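Local coordinates for protein caspase Nc subunit 1 (Drosophila melanogaster, PDB 2FP3) that takes part as an initiator caspase, a cysteine protease, in the activation cascade of the caspases that execute apoptosis in the fly, at residues I90-E95 with K258-M263; G62-V67 with C129-L134; Q94-T99 with F309-F314; D232-Y237 with D271-L276; N68-P73 with G81-S86. The protein carries 2 engineered substitutions. One frame throughout, in Å; residues are numbered along the deposited sequence.

Contact 1: residues I90-E95 with K258-M263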
# COMPACT_ATOMS: atom_id res chain seq x y z
N ILE A 90 -8.03 -6.38 2.72
CA ILE A 90 -7.99 -7.25 3.88
C ILE A 90 -7.92 -8.70 3.44
O ILE A 90 -7.04 -9.45 3.88
CB ILE A 90 -9.21 -7.02 4.80
CG1 ILE A 90 -9.06 -5.67 5.52
CG2 ILE A 90 -9.32 -8.13 5.86
CD1 ILE A 90 -10.34 -5.15 6.16
N HIS A 91 -8.84 -9.11 2.58
CA HIS A 91 -8.83 -10.48 2.10
C HIS A 91 -7.44 -10.87 1.55
O HIS A 91 -6.86 -11.88 1.97
CB HIS A 91 -9.87 -10.67 0.99
CG HIS A 91 -9.69 -11.94 0.23
ND1 HIS A 91 -9.89 -13.18 0.80
CD2 HIS A 91 -9.27 -12.17 -1.04
CE1 HIS A 91 -9.59 -14.12 -0.08
NE2 HIS A 91 -9.21 -13.53 -1.20
N LEU A 92 -6.93 -10.08 0.62
CA LEU A 92 -5.63 -10.34 0.02
C LEU A 92 -4.49 -10.48 1.02
O LEU A 92 -3.65 -11.39 0.90
CB LEU A 92 -5.27 -9.23 -0.97
CG LEU A 92 -3.82 -9.24 -1.47
CD1 LEU A 92 -3.58 -10.49 -2.28
CD2 LEU A 92 -3.54 -7.99 -2.30
N PHE A 93 -4.43 -9.58 2.00
CA PHE A 93 -3.35 -9.65 2.96
C PHE A 93 -3.51 -10.72 4.02
O PHE A 93 -2.53 -11.13 4.64
CB PHE A 93 -3.06 -8.26 3.55
CG PHE A 93 -2.35 -7.35 2.58
CD1 PHE A 93 -3.07 -6.51 1.74
CD2 PHE A 93 -0.97 -7.44 2.42
CE1 PHE A 93 -2.43 -5.78 0.74
CE2 PHE A 93 -0.32 -6.72 1.41
CZ PHE A 93 -1.05 -5.89 0.57
N GLN A 94 -4.74 -11.20 4.21
CA GLN A 94 -4.95 -12.29 5.16
C GLN A 94 -4.33 -13.54 4.53
O GLN A 94 -3.73 -14.36 5.21
CB GLN A 94 -6.43 -12.55 5.41
CG GLN A 94 -7.06 -11.56 6.37
CD GLN A 94 -8.44 -11.99 6.80
OE1 GLN A 94 -9.29 -12.34 5.97
NE2 GLN A 94 -8.68 -11.97 8.11
N GLU A 95 -4.48 -13.66 3.21
CA GLU A 95 -3.93 -14.79 2.48
C GLU A 95 -2.41 -14.66 2.37
O GLU A 95 -1.71 -15.65 2.11
CB GLU A 95 -4.57 -14.87 1.10
CG GLU A 95 -6.09 -14.91 1.15
CD GLU A 95 -6.63 -16.18 1.79
OE1 GLU A 95 -7.75 -16.14 2.33
OE2 GLU A 95 -5.94 -17.22 1.74
N LYS A 258 -7.50 -3.97 -9.39
CA LYS A 258 -6.62 -4.62 -10.34
C LYS A 258 -5.38 -5.13 -9.61
O LYS A 258 -4.83 -6.19 -9.93
CB LYS A 258 -6.22 -3.64 -11.44
CG LYS A 258 -5.79 -4.32 -12.72
CD LYS A 258 -6.91 -5.18 -13.29
CE LYS A 258 -6.43 -6.02 -14.46
NZ LYS A 258 -7.50 -6.86 -15.06
N PHE A 259 -4.93 -4.34 -8.63
CA PHE A 259 -3.77 -4.72 -7.84
C PHE A 259 -4.02 -6.03 -7.10
O PHE A 259 -3.20 -6.96 -7.16
CB PHE A 259 -3.43 -3.62 -6.83
CG PHE A 259 -2.32 -3.99 -5.90
CD1 PHE A 259 -1.05 -4.29 -6.39
CD2 PHE A 259 -2.55 -4.06 -4.53
CE1 PHE A 259 -0.02 -4.65 -5.52
CE2 PHE A 259 -1.52 -4.43 -3.66
CZ PHE A 259 -0.26 -4.72 -4.16
N CYS A 260 -5.14 -6.10 -6.39
CA CYS A 260 -5.48 -7.30 -5.65
C CYS A 260 -5.67 -8.47 -6.59
O CYS A 260 -5.30 -9.60 -6.25
CB CYS A 260 -6.75 -7.08 -4.83
SG CYS A 260 -6.55 -5.87 -3.50
N GLN A 261 -6.23 -8.22 -7.77
CA GLN A 261 -6.43 -9.31 -8.73
C GLN A 261 -5.08 -9.85 -9.15
O GLN A 261 -4.85 -11.06 -9.09
CB GLN A 261 -7.21 -8.83 -9.96
CG GLN A 261 -8.55 -8.19 -9.64
CD GLN A 261 -9.39 -7.88 -10.88
OE1 GLN A 261 -8.88 -7.34 -11.87
NE2 GLN A 261 -10.67 -8.22 -10.83
N VAL A 262 -4.19 -8.95 -9.57
CA VAL A 262 -2.84 -9.33 -10.02
C VAL A 262 -2.05 -9.98 -8.89
O VAL A 262 -1.28 -10.92 -9.11
CB VAL A 262 -2.05 -8.09 -10.52
CG1 VAL A 262 -0.62 -8.49 -10.90
CG2 VAL A 262 -2.78 -7.46 -11.72
N MET A 263 -2.21 -9.47 -7.68
CA MET A 263 -1.53 -10.04 -6.53
C MET A 263 -2.05 -11.47 -6.34
O MET A 263 -1.26 -12.40 -6.19
CB MET A 263 -1.82 -9.20 -5.27
CG MET A 263 -0.99 -7.93 -5.15
SD MET A 263 0.74 -8.29 -4.77
CE MET A 263 0.63 -8.50 -2.99
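M263 N donates to F259 O at 2.7 Å, one turn back along helix 251-266, and the side chains of both residues meet helix 82-95. No hydrogen bond passes between the helices; what crosses is apolar. L92 carries most of it. With CG anti to the backbone N (chi1 168°), its branches straddle the root of M263, whose CB lies 3.6 Å from L92 CD2 and 3.7 Å from L92 CD1. The two side chains cross at about a right angle. L92 CD2 also rests 3.9 Å from C260 SG. M263 CG, anti to the carbonyl carbon and beside the backbone N (chi1 -80°), lies over one face of the F259 ring, toward its rim. F93 CZ comes to the edge of that ring, near its plane, 4.5 Å from F259 CE2. Around this core, F93 also touches L64 of strand 62-68 and the ring of F98, while F259 and M263 lean on helix 272-284. The axes run 25° apart in the same sense, 10.3 Å from each other at closest. Two near-parallel helices flanking one face of a mostly parallel central sheet, one from the large-subunit part of the chain and one from the small-subunit part, belong to the caspase alpha/beta fold.

Contact 2: residues G62-V67 with C129-L134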
# COMPACT_ATOMS: atom_id res chain seq x y z
N GLY A 62 4.30 -10.07 7.47
CA GLY A 62 4.12 -8.66 7.19
C GLY A 62 3.06 -7.95 8.01
O GLY A 62 2.20 -8.59 8.64
N VAL A 63 3.13 -6.63 8.01
CA VAL A 63 2.15 -5.81 8.72
C VAL A 63 1.55 -4.83 7.71
O VAL A 63 2.28 -4.16 6.97
CB VAL A 63 2.80 -4.98 9.86
CG1 VAL A 63 1.81 -3.92 10.34
CG2 VAL A 63 3.20 -5.88 11.04
N LEU A 64 0.23 -4.77 7.68
CA LEU A 64 -0.47 -3.86 6.79
C LEU A 64 -1.22 -2.82 7.59
O LEU A 64 -2.02 -3.15 8.47
CB LEU A 64 -1.48 -4.61 5.90
CG LEU A 64 -2.53 -3.68 5.27
CD1 LEU A 64 -1.84 -2.75 4.30
CD2 LEU A 64 -3.61 -4.49 4.55
N LEU A 65 -0.96 -1.55 7.29
CA LEU A 65 -1.68 -0.47 7.95
C LEU A 65 -2.62 0.02 6.86
O LEU A 65 -2.17 0.60 5.87
CB LEU A 65 -0.73 0.67 8.36
CG LEU A 65 -1.47 1.95 8.77
CD1 LEU A 65 -2.35 1.66 9.99
CD2 LEU A 65 -0.48 3.06 9.08
N MET A 66 -3.91 -0.23 7.02
CA MET A 66 -4.88 0.19 6.03
C MET A 66 -5.77 1.30 6.56
O MET A 66 -6.48 1.10 7.54
CB MET A 66 -5.75 -0.97 5.59
CG MET A 66 -6.33 -0.77 4.20
SD MET A 66 -7.98 -1.43 4.01
CE MET A 66 -7.68 -3.16 4.15
N VAL A 67 -5.74 2.45 5.92
CA VAL A 67 -6.56 3.58 6.34
C VAL A 67 -7.46 4.03 5.17
O VAL A 67 -6.98 4.62 4.20
CB VAL A 67 -5.68 4.74 6.81
CG1 VAL A 67 -6.53 5.97 7.10
CG2 VAL A 67 -4.89 4.33 8.05
N CYS A 129 8.01 -7.39 6.67
CA CYS A 129 7.61 -6.43 5.64
C CYS A 129 6.50 -5.46 6.09
O CYS A 129 5.58 -5.85 6.82
CB CYS A 129 7.14 -7.22 4.41
SG CYS A 129 6.47 -6.26 3.03
N PHE A 130 6.58 -4.22 5.64
CA PHE A 130 5.57 -3.24 6.00
C PHE A 130 4.87 -2.63 4.79
O PHE A 130 5.52 -2.11 3.88
CB PHE A 130 6.17 -2.10 6.83
CG PHE A 130 5.17 -1.07 7.25
CD1 PHE A 130 4.41 -1.25 8.39
CD2 PHE A 130 4.94 0.05 6.45
CE1 PHE A 130 3.42 -0.33 8.75
CE2 PHE A 130 3.95 0.98 6.80
CZ PHE A 130 3.19 0.79 7.94
N VAL A 131 3.55 -2.68 4.78
CA VAL A 131 2.77 -2.10 3.69
C VAL A 131 1.69 -1.22 4.28
O VAL A 131 0.92 -1.64 5.15
CB VAL A 131 2.08 -3.18 2.83
CG1 VAL A 131 1.19 -2.51 1.78
CG2 VAL A 131 3.12 -4.05 2.13
N MET A 132 1.64 0.03 3.83
CA MET A 132 0.59 0.93 4.30
C MET A 132 -0.22 1.33 3.08
O MET A 132 0.35 1.61 2.01
CB MET A 132 1.17 2.19 4.96
CG MET A 132 0.09 3.23 5.33
SD MET A 132 0.68 4.88 5.86
CE MET A 132 1.27 5.55 4.32
N VAL A 133 -1.54 1.32 3.21
CA VAL A 133 -2.39 1.74 2.11
C VAL A 133 -3.32 2.81 2.65
O VAL A 133 -4.17 2.54 3.51
CB VAL A 133 -3.24 0.59 1.53
CG1 VAL A 133 -4.06 1.11 0.36
CG2 VAL A 133 -2.33 -0.54 1.05
N LEU A 134 -3.12 4.04 2.18
CA LEU A 134 -3.93 5.17 2.60
C LEU A 134 -4.84 5.53 1.45
O LEU A 134 -4.38 5.89 0.36
CB LEU A 134 -3.06 6.36 2.98
CG LEU A 134 -3.78 7.68 3.30
CD1 LEU A 134 -4.72 7.48 4.48
CD2 LEU A 134 -2.76 8.76 3.60
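L65 and M132 are bridge partners on two parallel strands at the heart of the caspase beta-sheet, 62-68 and 130-139. From its root outward, L65 first sets CB 3.9 Å from F130 CZ, the tip of the ring before M132 on the same face, and close to M132 CG. Its CG then lies 4.0 Å from M132 CG. At the end CD2 meets both M132 CG (3.8 Å) and M132 SD; with CG of each residue anti to its backbone N, the two chains run side by side and point the same way. V63, V67 and L134 share this face. L64, M66, V131 and V133 occupy the other, which helix 82-95 covers through L89, I90 and F93. Five backbone bonds join the strands, alternating in direction: V63, L65 and V67 donate to C129, V131 and V133, while V131 and V133 donate back to V63 and L65. The straightest, V131 N to V63 O at 2.9 Å, has an N-H...O angle of 174°. Strands 98-103 and 177-181 flank the pair, and the side chain of L134 lies about 10 Å from that of H137, the probable catalytic histidine. At this end of the pair, L134 CD1 packs 3.5 Å from V67 CG1.

Contact 3: residues Q94-T99 with F309-F314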
# COMPACT_ATOMS: atom_id res chain seq x y z
N GLN A 94 -4.74 -11.20 4.21
CA GLN A 94 -4.95 -12.29 5.16
C GLN A 94 -4.33 -13.54 4.53
O GLN A 94 -3.73 -14.36 5.21
CB GLN A 94 -6.43 -12.55 5.41
CG GLN A 94 -7.06 -11.56 6.37
CD GLN A 94 -8.44 -11.99 6.80
OE1 GLN A 94 -9.29 -12.34 5.97
NE2 GLN A 94 -8.68 -11.97 8.11
N GLU A 95 -4.48 -13.66 3.21
CA GLU A 95 -3.93 -14.79 2.48
C GLU A 95 -2.41 -14.66 2.37
O GLU A 95 -1.71 -15.65 2.11
CB GLU A 95 -4.57 -14.87 1.10
CG GLU A 95 -6.09 -14.91 1.15
CD GLU A 95 -6.63 -16.18 1.79
OE1 GLU A 95 -7.75 -16.14 2.33
OE2 GLU A 95 -5.94 -17.22 1.74
N LEU A 96 -1.89 -13.44 2.54
CA LEU A 96 -0.44 -13.27 2.49
C LEU A 96 0.07 -13.44 3.92
O LEU A 96 1.26 -13.31 4.19
CB LEU A 96 -0.06 -11.89 1.95
CG LEU A 96 -0.47 -11.58 0.51
CD1 LEU A 96 0.15 -10.26 0.08
CD2 LEU A 96 -0.02 -12.68 -0.42
N ASN A 97 -0.85 -13.73 4.83
CA ASN A 97 -0.53 -13.94 6.22
C ASN A 97 0.04 -12.72 6.94
O ASN A 97 0.94 -12.85 7.76
CB ASN A 97 0.44 -15.10 6.36
CG ASN A 97 -0.07 -16.36 5.69
OD1 ASN A 97 0.36 -16.71 4.59
ND2 ASN A 97 -1.00 -17.04 6.35
N PHE A 98 -0.48 -11.53 6.62
CA PHE A 98 -0.04 -10.30 7.25
C PHE A 98 -0.89 -10.02 8.48
O PHE A 98 -2.02 -10.49 8.58
CB PHE A 98 -0.22 -9.08 6.32
CG PHE A 98 0.97 -8.79 5.45
CD1 PHE A 98 1.40 -7.48 5.29
CD2 PHE A 98 1.65 -9.81 4.80
CE1 PHE A 98 2.49 -7.18 4.47
CE2 PHE A 98 2.75 -9.52 3.97
CZ PHE A 98 3.17 -8.19 3.81
N THR A 99 -0.32 -9.25 9.40
CA THR A 99 -1.05 -8.83 10.58
C THR A 99 -1.63 -7.50 10.07
O THR A 99 -0.89 -6.64 9.59
CB THR A 99 -0.09 -8.61 11.75
OG1 THR A 99 0.23 -9.89 12.32
CG2 THR A 99 -0.70 -7.71 12.81
N PHE A 309 6.45 -12.33 -2.00
CA PHE A 309 5.63 -12.47 -0.82
C PHE A 309 5.54 -13.92 -0.32
O PHE A 309 5.18 -14.16 0.84
CB PHE A 309 4.23 -11.90 -1.10
CG PHE A 309 4.18 -10.39 -1.16
CD1 PHE A 309 4.23 -9.63 0.01
CD2 PHE A 309 4.11 -9.73 -2.38
CE1 PHE A 309 4.21 -8.23 -0.04
CE2 PHE A 309 4.10 -8.33 -2.44
CZ PHE A 309 4.15 -7.58 -1.27
N ASN A 310 5.89 -14.87 -1.19
CA ASN A 310 5.83 -16.30 -0.85
C ASN A 310 4.56 -16.61 -0.07
O ASN A 310 4.61 -17.22 1.00
CB ASN A 310 7.06 -16.69 -0.03
CG ASN A 310 8.36 -16.50 -0.79
OD1 ASN A 310 8.48 -16.91 -1.95
ND2 ASN A 310 9.35 -15.87 -0.15
N PRO A 311 3.40 -16.21 -0.59
CA PRO A 311 2.19 -16.50 0.18
C PRO A 311 1.96 -17.98 0.43
O PRO A 311 2.13 -18.81 -0.46
CB PRO A 311 1.09 -15.87 -0.66
CG PRO A 311 1.57 -16.13 -2.04
CD PRO A 311 3.07 -15.82 -1.97
N GLY A 312 1.57 -18.30 1.66
CA GLY A 312 1.29 -19.67 2.03
C GLY A 312 2.48 -20.61 2.18
O GLY A 312 2.30 -21.82 2.20
N PHE A 313 3.69 -20.07 2.29
CA PHE A 313 4.86 -20.93 2.43
C PHE A 313 5.89 -20.30 3.36
O PHE A 313 6.06 -19.08 3.38
CB PHE A 313 5.50 -21.16 1.06
CG PHE A 313 6.42 -22.35 1.02
CD1 PHE A 313 5.90 -23.64 0.88
CD2 PHE A 313 7.79 -22.19 1.16
CE1 PHE A 313 6.74 -24.75 0.88
CE2 PHE A 313 8.64 -23.28 1.16
CZ PHE A 313 8.12 -24.57 1.01
N PHE A 314 6.58 -21.13 4.14
CA PHE A 314 7.58 -20.63 5.08
C PHE A 314 8.83 -21.48 5.14
O PHE A 314 8.81 -22.63 4.73
CB PHE A 314 6.99 -20.49 6.48
CG PHE A 314 6.21 -21.70 6.94
CD1 PHE A 314 4.86 -21.83 6.65
CD2 PHE A 314 6.82 -22.69 7.71
CE1 PHE A 314 4.12 -22.92 7.11
CE2 PHE A 314 6.10 -23.79 8.17
CZ PHE A 314 4.74 -23.90 7.88
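L96 makes the main apolar contacts with the chain end, one branch to each of two residues. CD2 lies 3.4 Å from P311 CB, the leucine and proline side chains running side by side in the same direction. CD1 stands over one face of the F309 ring, toward its rim, 4.1 Å from F309 CD1. The aromatic part is F98 against F309: the side chains cross at about a right angle, and F98 CZ arrives at the edge of the F309 ring, 4.0 Å from F309 CE1. M263 of helix 251-266 touches both L96 and F309. Polar groups approach without a hydrogen bond across the contact, N97 OD1 standing 3.5 Å from G312 N. Both backbones turn sharply here. N97, at positive phi, closes helix 82-95 with a Schellman motif before strand 98-103 begins. Residues N310 to F313 form a type II turn, with G312 at positive phi and F313 N bonded to N310 O at 3.3 Å. Polar ties of this tail lie elsewhere: the N310 side chain bonds H43 N and M55 O, and R61 holds F313 O. The tail after the last strand thus meets the helix end through apolar side chains, with no hydrogen bond between the two segments, while its hydrogen bonds reach H43, M55 and R61.

Contact 4: residues D232-Y237 with D271-L276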
# COMPACT_ATOMS: atom_id res chain seq x y z
N ASP A 232 14.93 1.21 0.96
CA ASP A 232 14.07 0.04 0.89
C ASP A 232 12.59 0.43 0.87
O ASP A 232 11.75 -0.18 1.54
CB ASP A 232 14.37 -0.84 2.10
CG ASP A 232 15.84 -1.18 2.20
OD1 ASP A 232 16.30 -2.05 1.44
OD2 ASP A 232 16.53 -0.57 3.04
N THR A 233 12.26 1.45 0.09
CA THR A 233 10.89 1.90 0.05
C THR A 233 10.30 2.08 -1.34
O THR A 233 10.98 2.52 -2.26
CB THR A 233 10.74 3.23 0.81
OG1 THR A 233 11.27 3.09 2.14
CG2 THR A 233 9.28 3.64 0.90
N LEU A 234 9.04 1.71 -1.48
CA LEU A 234 8.32 1.89 -2.73
C LEU A 234 7.12 2.78 -2.41
O LEU A 234 6.43 2.58 -1.40
CB LEU A 234 7.80 0.56 -3.29
CG LEU A 234 8.79 -0.48 -3.84
CD1 LEU A 234 7.99 -1.69 -4.33
CD2 LEU A 234 9.62 0.11 -4.98
N VAL A 235 6.89 3.79 -3.26
CA VAL A 235 5.75 4.68 -3.09
C VAL A 235 4.92 4.48 -4.34
O VAL A 235 5.35 4.81 -5.45
CB VAL A 235 6.17 6.15 -2.95
CG1 VAL A 235 4.93 7.03 -2.83
CG2 VAL A 235 7.05 6.33 -1.72
N CYS A 236 3.73 3.92 -4.16
CA CYS A 236 2.85 3.62 -5.28
C CYS A 236 1.69 4.60 -5.39
O CYS A 236 1.09 5.00 -4.39
CB CYS A 236 2.33 2.19 -5.12
SG CYS A 236 3.67 1.05 -4.70
N TYR A 237 1.37 4.97 -6.63
CA TYR A 237 0.30 5.92 -6.91
C TYR A 237 -0.59 5.36 -8.01
O TYR A 237 -0.21 4.44 -8.72
CB TYR A 237 0.87 7.23 -7.44
CG TYR A 237 2.09 7.77 -6.73
CD1 TYR A 237 1.97 8.45 -5.52
CD2 TYR A 237 3.36 7.65 -7.30
CE1 TYR A 237 3.08 9.00 -4.89
CE2 TYR A 237 4.48 8.19 -6.68
CZ TYR A 237 4.33 8.87 -5.47
OH TYR A 237 5.42 9.43 -4.83
N ASP A 271 7.78 -11.06 -8.15
CA ASP A 271 8.17 -10.00 -7.24
C ASP A 271 7.26 -8.78 -7.36
O ASP A 271 6.62 -8.58 -8.40
CB ASP A 271 9.64 -9.63 -7.49
CG ASP A 271 9.87 -8.96 -8.85
OD1 ASP A 271 9.77 -7.72 -8.93
OD2 ASP A 271 10.14 -9.68 -9.83
N LEU A 272 7.19 -7.98 -6.30
CA LEU A 272 6.33 -6.80 -6.25
C LEU A 272 6.44 -5.82 -7.42
O LEU A 272 5.43 -5.40 -7.98
CB LEU A 272 6.52 -6.02 -4.94
CG LEU A 272 5.58 -4.82 -4.81
CD1 LEU A 272 4.15 -5.28 -4.98
CD2 LEU A 272 5.75 -4.12 -3.46
N GLU A 273 7.66 -5.44 -7.78
CA GLU A 273 7.82 -4.49 -8.87
C GLU A 273 7.25 -4.97 -10.19
O GLU A 273 6.76 -4.16 -10.98
CB GLU A 273 9.28 -4.07 -9.02
CG GLU A 273 9.70 -3.09 -7.95
CD GLU A 273 11.03 -2.43 -8.23
OE1 GLU A 273 11.09 -1.56 -9.12
OE2 GLU A 273 12.01 -2.78 -7.55
N ASP A 274 7.30 -6.28 -10.42
CA ASP A 274 6.74 -6.84 -11.65
C ASP A 274 5.22 -6.72 -11.55
O ASP A 274 4.53 -6.35 -12.51
CB ASP A 274 7.12 -8.31 -11.80
CG ASP A 274 8.36 -8.51 -12.64
OD1 ASP A 274 9.18 -7.57 -12.75
OD2 ASP A 274 8.53 -9.61 -13.19
N ILE A 275 4.70 -7.02 -10.37
CA ILE A 275 3.27 -6.95 -10.13
C ILE A 275 2.75 -5.52 -10.30
O ILE A 275 1.68 -5.33 -10.87
CB ILE A 275 2.96 -7.49 -8.71
CG1 ILE A 275 3.05 -9.02 -8.73
CG2 ILE A 275 1.58 -7.01 -8.25
CD1 ILE A 275 2.95 -9.69 -7.37
N LEU A 276 3.52 -4.54 -9.83
CA LEU A 276 3.12 -3.13 -9.96
C LEU A 276 3.10 -2.72 -11.42
O LEU A 276 2.23 -1.97 -11.84
CB LEU A 276 4.06 -2.21 -9.17
CG LEU A 276 3.99 -2.28 -7.64
CD1 LEU A 276 5.03 -1.38 -7.02
CD2 LEU A 276 2.61 -1.88 -7.17
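L234 and C236, alternate residues of strand 233-237, project toward helix 272-284, whose first turn (272-276) runs nearly parallel to the strand, 12° apart, the axes 11.5 Å from each other at closest. This is helix-on-sheet packing in the small-subunit part of the caspase fold; the strand pairs with 177-181 on one side and with 297-301 on the other, and a G1 bulge at D232 and T233 opposite L301 marks its start. L234 and L272 reach toward each other tip to tip, L234 CD1 to L272 CD2 at 3.4 Å. L272 gets there with CG anti to its backbone N (chi1 -176°). The same L234 methyl touches L276 CD1 at 4.0 Å and the aliphatic CG of E273 at 4.2 Å; OE1 of E273 is hydrogen-bonded to Y298 OH, on the neighbouring strand 297-301. One turn on, L276 spreads both methyls against C236, CD1 at 3.6 Å and CD2 at 4.0 Å from C236 SG. The side chain of C236 lies about 9 Å from that of A184, the changed residue at the position inferred to be the active-site cysteine. D271 is the N-cap of the helix: its OD1 accepts from D274 N at 3.2 Å, the donor lying above the carboxylate plane.

Contact 5: residues N68-P73 with G81-S86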
# COMPACT_ATOMS: atom_id res chain seq x y z
N ASN A 68 -8.75 3.73 5.27
CA ASN A 68 -9.71 4.09 4.24
C ASN A 68 -10.64 5.20 4.74
O ASN A 68 -11.61 4.93 5.45
CB ASN A 68 -10.54 2.85 3.86
CG ASN A 68 -11.14 2.95 2.46
OD1 ASN A 68 -11.15 4.02 1.85
ND2 ASN A 68 -11.66 1.84 1.96
N ILE A 69 -10.33 6.44 4.38
CA ILE A 69 -11.13 7.60 4.78
C ILE A 69 -12.25 7.79 3.76
O ILE A 69 -11.99 7.91 2.56
CB ILE A 69 -10.27 8.88 4.81
CG1 ILE A 69 -9.06 8.68 5.72
CG2 ILE A 69 -11.10 10.06 5.28
CD1 ILE A 69 -8.12 9.86 5.76
N MET A 70 -13.50 7.81 4.21
CA MET A 70 -14.59 7.96 3.26
C MET A 70 -15.67 8.97 3.61
O MET A 70 -16.72 9.01 2.97
CB MET A 70 -15.23 6.59 3.01
CG MET A 70 -15.62 5.85 4.27
SD MET A 70 -16.09 4.16 3.88
CE MET A 70 -17.74 4.42 3.22
N ASP A 71 -15.41 9.81 4.60
CA ASP A 71 -16.38 10.83 4.99
C ASP A 71 -15.69 12.18 5.16
O ASP A 71 -14.65 12.28 5.82
CB ASP A 71 -17.09 10.44 6.29
CG ASP A 71 -18.16 9.39 6.07
OD1 ASP A 71 -18.70 8.86 7.07
OD2 ASP A 71 -18.49 9.08 4.90
N TYR A 72 -16.28 13.20 4.56
CA TYR A 72 -15.72 14.55 4.61
C TYR A 72 -16.78 15.58 5.01
O TYR A 72 -17.94 15.23 5.21
CB TYR A 72 -15.10 14.86 3.25
CG TYR A 72 -14.06 13.85 2.84
CD1 TYR A 72 -14.42 12.66 2.20
CD2 TYR A 72 -12.72 14.04 3.17
CE1 TYR A 72 -13.46 11.69 1.89
CE2 TYR A 72 -11.75 13.08 2.87
CZ TYR A 72 -12.13 11.91 2.24
OH TYR A 72 -11.18 10.95 1.96
N PRO A 73 -16.38 16.87 5.14
CA PRO A 73 -17.27 17.97 5.51
C PRO A 73 -18.76 17.74 5.26
O PRO A 73 -19.58 17.97 6.15
CB PRO A 73 -16.72 19.12 4.68
CG PRO A 73 -15.25 18.93 4.89
CD PRO A 73 -15.05 17.41 4.78
N GLY A 81 -18.35 3.13 -2.31
CA GLY A 81 -17.71 1.99 -2.94
C GLY A 81 -16.34 1.73 -2.33
O GLY A 81 -15.68 0.74 -2.64
N ALA A 82 -15.92 2.63 -1.45
CA ALA A 82 -14.62 2.52 -0.79
C ALA A 82 -14.51 1.26 0.06
O ALA A 82 -13.47 0.59 0.05
CB ALA A 82 -14.38 3.75 0.08
N GLU A 83 -15.57 0.93 0.80
CA GLU A 83 -15.54 -0.26 1.64
C GLU A 83 -15.23 -1.50 0.81
O GLU A 83 -14.71 -2.48 1.33
CB GLU A 83 -16.88 -0.44 2.38
CG GLU A 83 -18.10 -0.57 1.49
CD GLU A 83 -18.39 0.69 0.70
OE1 GLU A 83 -18.50 1.77 1.31
OE2 GLU A 83 -18.51 0.59 -0.54
N LYS A 84 -15.55 -1.45 -0.47
CA LYS A 84 -15.29 -2.58 -1.35
C LYS A 84 -13.78 -2.79 -1.44
O LYS A 84 -13.31 -3.92 -1.59
CB LYS A 84 -15.86 -2.30 -2.75
CG LYS A 84 -16.24 -3.55 -3.55
CD LYS A 84 -15.04 -4.44 -3.87
CE LYS A 84 -15.45 -5.62 -4.73
NZ LYS A 84 -14.31 -6.49 -5.12
N ASP A 85 -13.03 -1.70 -1.35
CA ASP A 85 -11.58 -1.78 -1.41
C ASP A 85 -11.02 -2.38 -0.11
O ASP A 85 -10.14 -3.25 -0.12
CB ASP A 85 -10.97 -0.40 -1.67
CG ASP A 85 -11.42 0.21 -3.00
OD1 ASP A 85 -11.52 -0.54 -3.99
OD2 ASP A 85 -11.66 1.43 -3.05
N SER A 86 -11.54 -1.91 1.01
CA SER A 86 -11.11 -2.41 2.31
C SER A 86 -11.22 -3.93 2.36
O SER A 86 -10.33 -4.60 2.87
CB SER A 86 -11.97 -1.80 3.41
OG SER A 86 -11.90 -0.39 3.37
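The flat amide of N68 faces A82 and S86 with its nitrogen, and both acceptors lie close to the amide plane. ND2 gives one N-H to S86 OG, 2.6 Å away and almost straight at 169°. The other goes to A82 O at 2.9 Å, more bent at 134°. OD1 rests 3.7 Å from A82 CB and accepts from R79 NH1. The carbonyl of A82 is gripped twice: N68 ND2 stands well above its plane, and D85 N, 2.7 Å from A82 O, comes from the opposite face. Beyond the amide, M70 reaches to the start of the helix. Its CG lies between the backbone N and the carbonyl carbon (chi1 52°), CB packs 4.2 Å from A82 CB, and the terminal CE reaches 3.4 Å from E83 OE1, the two side chains crossing at about a right angle. Nearby, the Y72 ring meets that of H137, the probable catalytic histidine. N68 thus ties the end of strand 62-68 to the first turn of helix 82-95, the opening of a beta-alpha unit. With its oxygen held by an arginine, the amide is probably polarised, which would strengthen its two donor bonds to A82 and S86.

Helix 82-95 threads three of the contacts: contact 5 at its start, contact 1 along its second half and contact 3 at its end, 25 Å from contact 5 between centres. Along the chain, contact 5 falls between the two strands of contact 2 and closes before contacts 1 and 3 open; contact 4 lies within the long span of contact 3. Contact 2 is 12 Å from contact 1 and touches it through M66 and L64. Contact 4 meets contact 1 where I275 packs on V262 and M263. M263 and F309 join contacts 1 and 3. Contacts 1 and 4 pack helices of the two subunit parts together and onto the sheet, contact 2 pairs strands within it, and contacts 5 and 3 secure the two ends of helix 82-95.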